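PDB 1TQ5: quercetin 2,3-dioxygenase from Escherichia coli, which cleaves the flavonol quercetin with molecular oxygen in vitro, releasing carbon monoxide, as a metal-dependent bicupin of the pirin family whose physiological role is unknown. Local coordinates for residues I48-T56 with H101-T109; R129-A137 with A149-H157. All blocks are in the same frame, centred on the assembly; numbering follows the deposited sequence.

Contact 1 pairs two strands of one cupin sheet in the N-terminal domain, whereas contact 2 brings together the edge strands of two different sheets. Neither is deep core: each is partly buried, with its interior side chains mixed among solvent-reached ones. Their centres lie 24 Å apart and their nearest atoms about 6 Å, so they do not touch, and along the chain contact 1 closes before contact 2 opens. The chemistry follows the placing. Within contact 1, backbone bonds dominate and a metal ligand sits at one end; across contact 2, where the backbones stand apart, arginine, carboxylate, water and apolar side chains span the distance.

Contact 1. Residues I48-T56 with H101-T109; sequences IEAGQGFGT and HSEYNPSST. With CD (cadmium ion), chain B.
F54 and E103 face each other as an antiparallel hydrogen-bonded pair, the centre of a backbone ladder between 53-56 and 101-104. F54 N donates to E103 O at 2.7 Å, and E103 N returns a longer bond, 3.2 Å, to F54 O, lying in the carbonyl plane on a lone pair. Beyond the strands the ladder is prolonged by N105 N, which reaches Q52 O at 2.7 Å and nearly straight (168°). Between these bonds G53 and Y104 form a non-hydrogen-bonded pair with their CA atoms only 3.7 Å apart, so close that a side chain at G53 would run into Y104 CA and E103 O.

Side-chain polar bonds gather at N105. Its CG lies anti to the backbone N (chi1 -179°), which carries the amide toward the type II turn 49-52: ND2 weakly meets I48 O at 3.4 Å and also donates to E110 O, while OD1 closes an Asx turn by accepting from S107 N at 3.0 Å. An alanine here would be likely to leave I48 O and E110 O without this donor and to free the 105-107 turn to shift.

Van der Waals packing is sparse: A50 CB lies against the peptide backbone of 107-109, 3.3 Å from S107 O, and I48 CG2 passes N105 CB. From outside, W17 meets the F54 ring edge-to-face.

Metal binding occupies the other end. H101 NE2 holds cadmium in its ring plane at 2.6 Å, with H59 and two waters as further ligands; E103, a metal ligand by similarity, shares a sheet face with F54. The ladder thus fixes the backbone on which part of the cupin metal site is mounted.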
# COMPACT_ATOMS: atom_id res chain seq x y z
N ILE A 48 -4.81 -1.21 14.94
CA ILE A 48 -4.45 -2.10 16.03
C ILE A 48 -4.42 -1.44 17.40
O ILE A 48 -3.86 -0.36 17.57
CB ILE A 48 -3.06 -2.73 15.75
CG1 ILE A 48 -3.12 -3.52 14.43
CG2 ILE A 48 -2.64 -3.63 16.91
CD1 ILE A 48 -1.79 -4.11 14.02
N GLU A 49 -5.01 -2.12 18.37
CA GLU A 49 -5.10 -1.68 19.76
C GLU A 49 -3.72 -1.60 20.42
O GLU A 49 -2.82 -2.36 20.09
CB GLU A 49 -5.99 -2.68 20.52
CG GLU A 49 -6.28 -2.36 21.96
CD GLU A 49 -6.87 -3.56 22.66
OE1 GLU A 49 -7.37 -4.46 21.95
OE2 GLU A 49 -6.83 -3.62 23.91
N ALA A 50 -3.57 -0.69 21.37
CA ALA A 50 -2.29 -0.54 22.06
C ALA A 50 -1.81 -1.87 22.63
O ALA A 50 -2.59 -2.62 23.22
CB ALA A 50 -2.43 0.49 23.19
N GLY A 51 -0.53 -2.17 22.43
CA GLY A 51 0.06 -3.39 22.95
C GLY A 51 -0.27 -4.68 22.21
O GLY A 51 0.24 -5.73 22.57
N GLN A 52 -1.12 -4.60 21.20
CA GLN A 52 -1.50 -5.78 20.43
C GLN A 52 -0.77 -5.86 19.10
O GLN A 52 -0.07 -4.93 18.71
CB GLN A 52 -3.01 -5.80 20.18
CG GLN A 52 -3.81 -6.41 21.31
CD GLN A 52 -3.73 -7.93 21.32
OE1 GLN A 52 -4.21 -8.58 22.25
NE2 GLN A 52 -3.13 -8.51 20.28
N GLY A 53 -0.95 -6.98 18.40
CA GLY A 53 -0.30 -7.16 17.12
C GLY A 53 -0.39 -8.59 16.61
O GLY A 53 -1.02 -9.44 17.23
N PHE A 54 0.26 -8.84 15.47
CA PHE A 54 0.26 -10.16 14.85
C PHE A 54 1.41 -11.01 15.37
O PHE A 54 2.58 -10.63 15.22
CB PHE A 54 0.39 -10.01 13.33
CG PHE A 54 -0.72 -9.22 12.70
CD1 PHE A 54 -1.89 -9.84 12.29
CD2 PHE A 54 -0.59 -7.85 12.53
CE1 PHE A 54 -2.93 -9.10 11.72
CE2 PHE A 54 -1.62 -7.10 11.96
CZ PHE A 54 -2.79 -7.73 11.56
N GLY A 55 1.09 -12.15 15.97
CA GLY A 55 2.12 -13.04 16.47
C GLY A 55 2.95 -13.54 15.31
O GLY A 55 2.67 -13.21 14.17
N THR A 56 3.97 -14.35 15.57
CA THR A 56 4.83 -14.85 14.51
C THR A 56 4.12 -15.79 13.54
O THR A 56 3.39 -16.69 13.95
CB THR A 56 6.06 -15.59 15.07
OG1 THR A 56 6.66 -14.81 16.11
CG2 THR A 56 7.08 -15.81 13.96
N HIS A 101 7.56 -13.53 10.67
CA HIS A 101 7.65 -12.21 11.28
C HIS A 101 6.43 -11.89 12.11
O HIS A 101 5.43 -12.60 12.07
CB HIS A 101 7.84 -11.12 10.21
CG HIS A 101 6.58 -10.76 9.48
ND1 HIS A 101 6.29 -9.47 9.11
CD2 HIS A 101 5.54 -11.52 9.06
CE1 HIS A 101 5.12 -9.44 8.49
NE2 HIS A 101 4.65 -10.67 8.44
N SER A 102 6.55 -10.82 12.89
CA SER A 102 5.45 -10.36 13.73
C SER A 102 5.50 -8.85 13.72
O SER A 102 6.56 -8.25 13.47
CB SER A 102 5.62 -10.87 15.16
OG SER A 102 6.70 -10.23 15.81
N GLU A 103 4.36 -8.23 13.97
CA GLU A 103 4.23 -6.77 14.01
C GLU A 103 3.26 -6.43 15.12
O GLU A 103 2.15 -6.95 15.15
CB GLU A 103 3.66 -6.23 12.69
CG GLU A 103 4.69 -5.71 11.72
CD GLU A 103 5.03 -6.71 10.64
OE1 GLU A 103 4.09 -7.31 10.08
OE2 GLU A 103 6.23 -6.89 10.35
N TYR A 104 3.67 -5.55 16.02
CA TYR A 104 2.78 -5.17 17.11
C TYR A 104 2.86 -3.68 17.42
O TYR A 104 3.76 -2.98 16.94
CB TYR A 104 3.10 -6.00 18.36
CG TYR A 104 4.38 -5.61 19.06
CD1 TYR A 104 4.40 -4.57 19.98
CD2 TYR A 104 5.58 -6.26 18.78
CE1 TYR A 104 5.58 -4.18 20.61
CE2 TYR A 104 6.77 -5.88 19.39
CZ TYR A 104 6.76 -4.84 20.31
OH TYR A 104 7.94 -4.44 20.91
N ASN A 105 1.90 -3.21 18.19
CA ASN A 105 1.83 -1.82 18.60
C ASN A 105 2.56 -1.73 19.93
O ASN A 105 2.07 -2.23 20.94
CB ASN A 105 0.37 -1.41 18.76
CG ASN A 105 0.22 0.03 19.17
OD1 ASN A 105 1.20 0.73 19.42
ND2 ASN A 105 -1.02 0.49 19.24
N PRO A 106 3.75 -1.12 19.95
CA PRO A 106 4.53 -0.98 21.19
C PRO A 106 3.95 -0.00 22.20
O PRO A 106 4.26 -0.06 23.39
CB PRO A 106 5.90 -0.54 20.68
CG PRO A 106 5.54 0.29 19.48
CD PRO A 106 4.49 -0.57 18.80
N SER A 107 3.10 0.91 21.73
CA SER A 107 2.49 1.88 22.63
C SER A 107 1.60 1.16 23.63
O SER A 107 0.86 0.23 23.27
CB SER A 107 1.66 2.88 21.83
OG SER A 107 0.93 3.72 22.69
N SER A 108 1.66 1.57 24.89
CA SER A 108 0.84 0.95 25.92
C SER A 108 -0.44 1.75 26.10
O SER A 108 -1.28 1.40 26.92
CB SER A 108 1.60 0.89 27.25
OG SER A 108 1.82 2.20 27.77
N THR A 109 -0.60 2.81 25.31
CA THR A 109 -1.78 3.65 25.44
C THR A 109 -2.29 4.30 24.15
O THR A 109 -3.32 4.96 24.15
CB THR A 109 -1.52 4.77 26.46
OG1 THR A 109 -2.70 5.56 26.63
CG2 THR A 109 -0.38 5.67 25.98
CD CD B . 2.22 -11.23 7.78
O HOH W 1 -0.20 -12.11 7.09
O HOH W 2 1.46 -9.10 6.67

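Contact 2. Residues R129-A137 with A149-H157; sequences RYEQRRFDA and ARDGSLKVH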
# COMPACT_ATOMS: atom_id res chain seq x y z
N ARG A 129 14.88 -10.42 2.57
CA ARG A 129 15.50 -9.13 2.85
C ARG A 129 14.52 -8.20 3.56
O ARG A 129 13.31 -8.30 3.38
CB ARG A 129 15.98 -8.48 1.56
CG ARG A 129 14.87 -8.23 0.57
CD ARG A 129 14.68 -6.75 0.28
NE ARG A 129 13.46 -6.53 -0.49
CZ ARG A 129 13.12 -5.37 -1.04
NH1 ARG A 129 13.91 -4.31 -0.92
NH2 ARG A 129 11.99 -5.28 -1.73
N TYR A 130 15.07 -7.29 4.36
CA TYR A 130 14.25 -6.33 5.08
C TYR A 130 14.86 -4.95 5.01
O TYR A 130 16.01 -4.74 5.42
CB TYR A 130 14.10 -6.72 6.55
CG TYR A 130 13.35 -5.67 7.34
CD1 TYR A 130 11.98 -5.49 7.15
CD2 TYR A 130 14.02 -4.82 8.22
CE1 TYR A 130 11.29 -4.48 7.80
CE2 TYR A 130 13.34 -3.81 8.89
CZ TYR A 130 11.97 -3.64 8.67
OH TYR A 130 11.29 -2.63 9.30
N GLU A 131 14.09 -4.00 4.51
CA GLU A 131 14.55 -2.63 4.41
C GLU A 131 13.54 -1.64 4.95
O GLU A 131 12.33 -1.88 4.94
CB GLU A 131 14.88 -2.29 2.95
CG GLU A 131 16.08 -3.04 2.41
CD GLU A 131 16.52 -2.52 1.06
OE1 GLU A 131 16.97 -1.35 1.00
OE2 GLU A 131 16.43 -3.27 0.07
N GLN A 132 14.05 -0.53 5.45
CA GLN A 132 13.20 0.51 6.01
C GLN A 132 13.85 1.82 5.61
O GLN A 132 15.08 1.91 5.54
CB GLN A 132 13.17 0.38 7.54
CG GLN A 132 12.06 1.15 8.24
CD GLN A 132 12.33 2.63 8.36
OE1 GLN A 132 13.38 3.05 8.85
NE2 GLN A 132 11.36 3.45 7.94
N ARG A 133 13.04 2.83 5.32
CA ARG A 133 13.59 4.12 4.92
C ARG A 133 12.76 5.30 5.41
O ARG A 133 11.53 5.24 5.48
CB ARG A 133 13.72 4.21 3.40
CG ARG A 133 14.25 5.56 2.89
CD ARG A 133 14.96 5.40 1.56
NE ARG A 133 15.71 6.59 1.18
CZ ARG A 133 16.62 6.62 0.21
NH1 ARG A 133 16.90 5.51 -0.47
NH2 ARG A 133 17.25 7.74 -0.10
N ARG A 134 13.46 6.37 5.76
CA ARG A 134 12.81 7.59 6.20
C ARG A 134 13.01 8.64 5.13
O ARG A 134 14.12 9.16 4.95
CB ARG A 134 13.40 8.09 7.51
CG ARG A 134 12.87 9.45 7.91
CD ARG A 134 13.22 9.79 9.33
NE ARG A 134 12.68 11.10 9.69
CZ ARG A 134 12.40 11.45 10.94
NH1 ARG A 134 12.60 10.60 11.93
NH2 ARG A 134 11.91 12.66 11.19
N PHE A 135 11.93 8.93 4.41
CA PHE A 135 11.94 9.92 3.34
C PHE A 135 11.73 11.30 3.93
O PHE A 135 11.12 11.44 5.00
CB PHE A 135 10.82 9.62 2.34
CG PHE A 135 10.93 8.28 1.67
CD1 PHE A 135 11.74 8.10 0.55
CD2 PHE A 135 10.23 7.18 2.17
CE1 PHE A 135 11.85 6.85 -0.06
CE2 PHE A 135 10.33 5.93 1.56
CZ PHE A 135 11.15 5.77 0.45
N ASP A 136 12.22 12.32 3.25
CA ASP A 136 12.05 13.68 3.73
C ASP A 136 10.75 14.24 3.18
O ASP A 136 10.60 14.40 1.97
CB ASP A 136 13.22 14.56 3.29
CG ASP A 136 13.31 15.84 4.08
OD1 ASP A 136 13.71 15.79 5.26
OD2 ASP A 136 12.97 16.91 3.53
N ALA A 137 9.80 14.53 4.07
CA ALA A 137 8.50 15.06 3.67
C ALA A 137 8.64 16.25 2.71
O ALA A 137 9.58 17.04 2.82
CB ALA A 137 7.70 15.48 4.90
N ALA A 149 15.38 0.77 -7.46
CA ALA A 149 15.59 1.61 -6.29
C ALA A 149 16.19 2.96 -6.65
O ALA A 149 17.02 3.50 -5.92
CB ALA A 149 16.49 0.89 -5.29
N ARG A 150 15.77 3.50 -7.79
CA ARG A 150 16.28 4.79 -8.25
C ARG A 150 15.71 5.94 -7.45
O ARG A 150 14.71 5.79 -6.74
CB ARG A 150 15.93 5.00 -9.73
CG ARG A 150 14.44 5.24 -9.98
CD ARG A 150 14.11 5.17 -11.47
NE ARG A 150 12.68 5.31 -11.74
CZ ARG A 150 12.01 6.46 -11.67
NH1 ARG A 150 12.64 7.58 -11.34
NH2 ARG A 150 10.71 6.50 -11.93
N ASP A 151 16.35 7.10 -7.57
CA ASP A 151 15.94 8.33 -6.91
C ASP A 151 15.59 8.21 -5.43
O ASP A 151 14.61 8.81 -4.97
CB ASP A 151 14.76 8.95 -7.66
CG ASP A 151 15.13 9.34 -9.08
OD1 ASP A 151 15.94 10.28 -9.25
OD2 ASP A 151 14.61 8.71 -10.02
N GLY A 152 16.37 7.44 -4.69
CA GLY A 152 16.12 7.31 -3.26
C GLY A 152 14.94 6.46 -2.85
O GLY A 152 14.52 6.50 -1.69
N SER A 153 14.40 5.67 -3.77
CA SER A 153 13.27 4.81 -3.46
C SER A 153 13.78 3.46 -2.94
O SER A 153 14.97 3.14 -3.06
CB SER A 153 12.42 4.58 -4.71
OG SER A 153 13.15 3.87 -5.70
N LEU A 154 12.88 2.67 -2.36
CA LEU A 154 13.23 1.35 -1.86
C LEU A 154 13.05 0.35 -3.00
O LEU A 154 12.14 0.49 -3.82
CB LEU A 154 12.33 0.96 -0.68
CG LEU A 154 12.56 1.64 0.67
CD1 LEU A 154 11.43 1.28 1.63
CD2 LEU A 154 13.90 1.19 1.25
N LYS A 155 13.91 -0.66 -3.06
CA LYS A 155 13.80 -1.66 -4.12
C LYS A 155 12.63 -2.61 -3.90
O LYS A 155 12.32 -2.99 -2.78
CB LYS A 155 15.09 -2.47 -4.24
CG LYS A 155 14.98 -3.58 -5.29
CD LYS A 155 16.34 -4.11 -5.72
CE LYS A 155 17.08 -3.09 -6.58
NZ LYS A 155 18.42 -3.59 -7.02
N VAL A 156 11.99 -2.97 -5.00
CA VAL A 156 10.88 -3.91 -4.96
C VAL A 156 11.17 -4.89 -6.09
O VAL A 156 11.56 -4.49 -7.18
CB VAL A 156 9.51 -3.18 -5.18
CG1 VAL A 156 9.43 -2.59 -6.58
CG2 VAL A 156 8.36 -4.16 -4.93
N HIS A 157 11.02 -6.18 -5.80
CA HIS A 157 11.28 -7.23 -6.79
C HIS A 157 10.09 -7.45 -7.71
O HIS A 157 9.53 -8.55 -7.77
CB HIS A 157 11.65 -8.53 -6.07
CG HIS A 157 12.91 -8.44 -5.28
ND1 HIS A 157 14.15 -8.28 -5.86
CD2 HIS A 157 13.13 -8.48 -3.94
CE1 HIS A 157 15.07 -8.22 -4.92
NE2 HIS A 157 14.48 -8.34 -3.74
O HOH W 3 16.37 -0.79 -1.46
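R129 reaches across to the backbone of K155 and grips its carbonyl oxygen end-on. NH1 lies 2.8 Å and NH2 2.5 Å from K155 O, the latter notably short. The oxygen sits in the guanidinium plane, yet both nitrogens approach it from the same face of the carbonyl, about 40° out of its plane. With CG between the backbone N and the carbonyl carbon (chi1 60°) and a bend at chi2, the arginine is directed toward 154-157. One face of its guanidinium is met by H157, whose NE2 stands 3.9 Å from R129 NE, the two planes 70° apart.

Apolar contact lies beside this grip: L154 CD2 packs on R133 CB at 3.7 Å and also touches E131 CB. Farther along, the F135 ring presents its edge to G152 O, with CE1 at 3.1 Å, while R133 CG covers the ring's centre from one face.

A second shell fixes these groups. E131 OE2 forms a salt bridge with R129 NH1 at 2.9 Å, and E131 OE1 takes a hydrogen bond from a water that itself accepts from K155 N, so one carboxylate serves both segments. R129 is held further by E63 and S94, and E63 also accepts from H157 N; the shared carboxylates would probably offset the arginine's charge. S153 secures the bend before L154: its N and its OG (2.7 Å) both bind R150 O.

The two backbones never come close enough to pair, the nearest CA atoms being those of R133 and L154 at 7.3 Å. Strand 129-133 hydrogen-bonds instead to strand 90-94 at the edge of one seven-stranded sheet, and 154-155 to strand 141-146 at the edge of another, so side chains and water join two sheet edges.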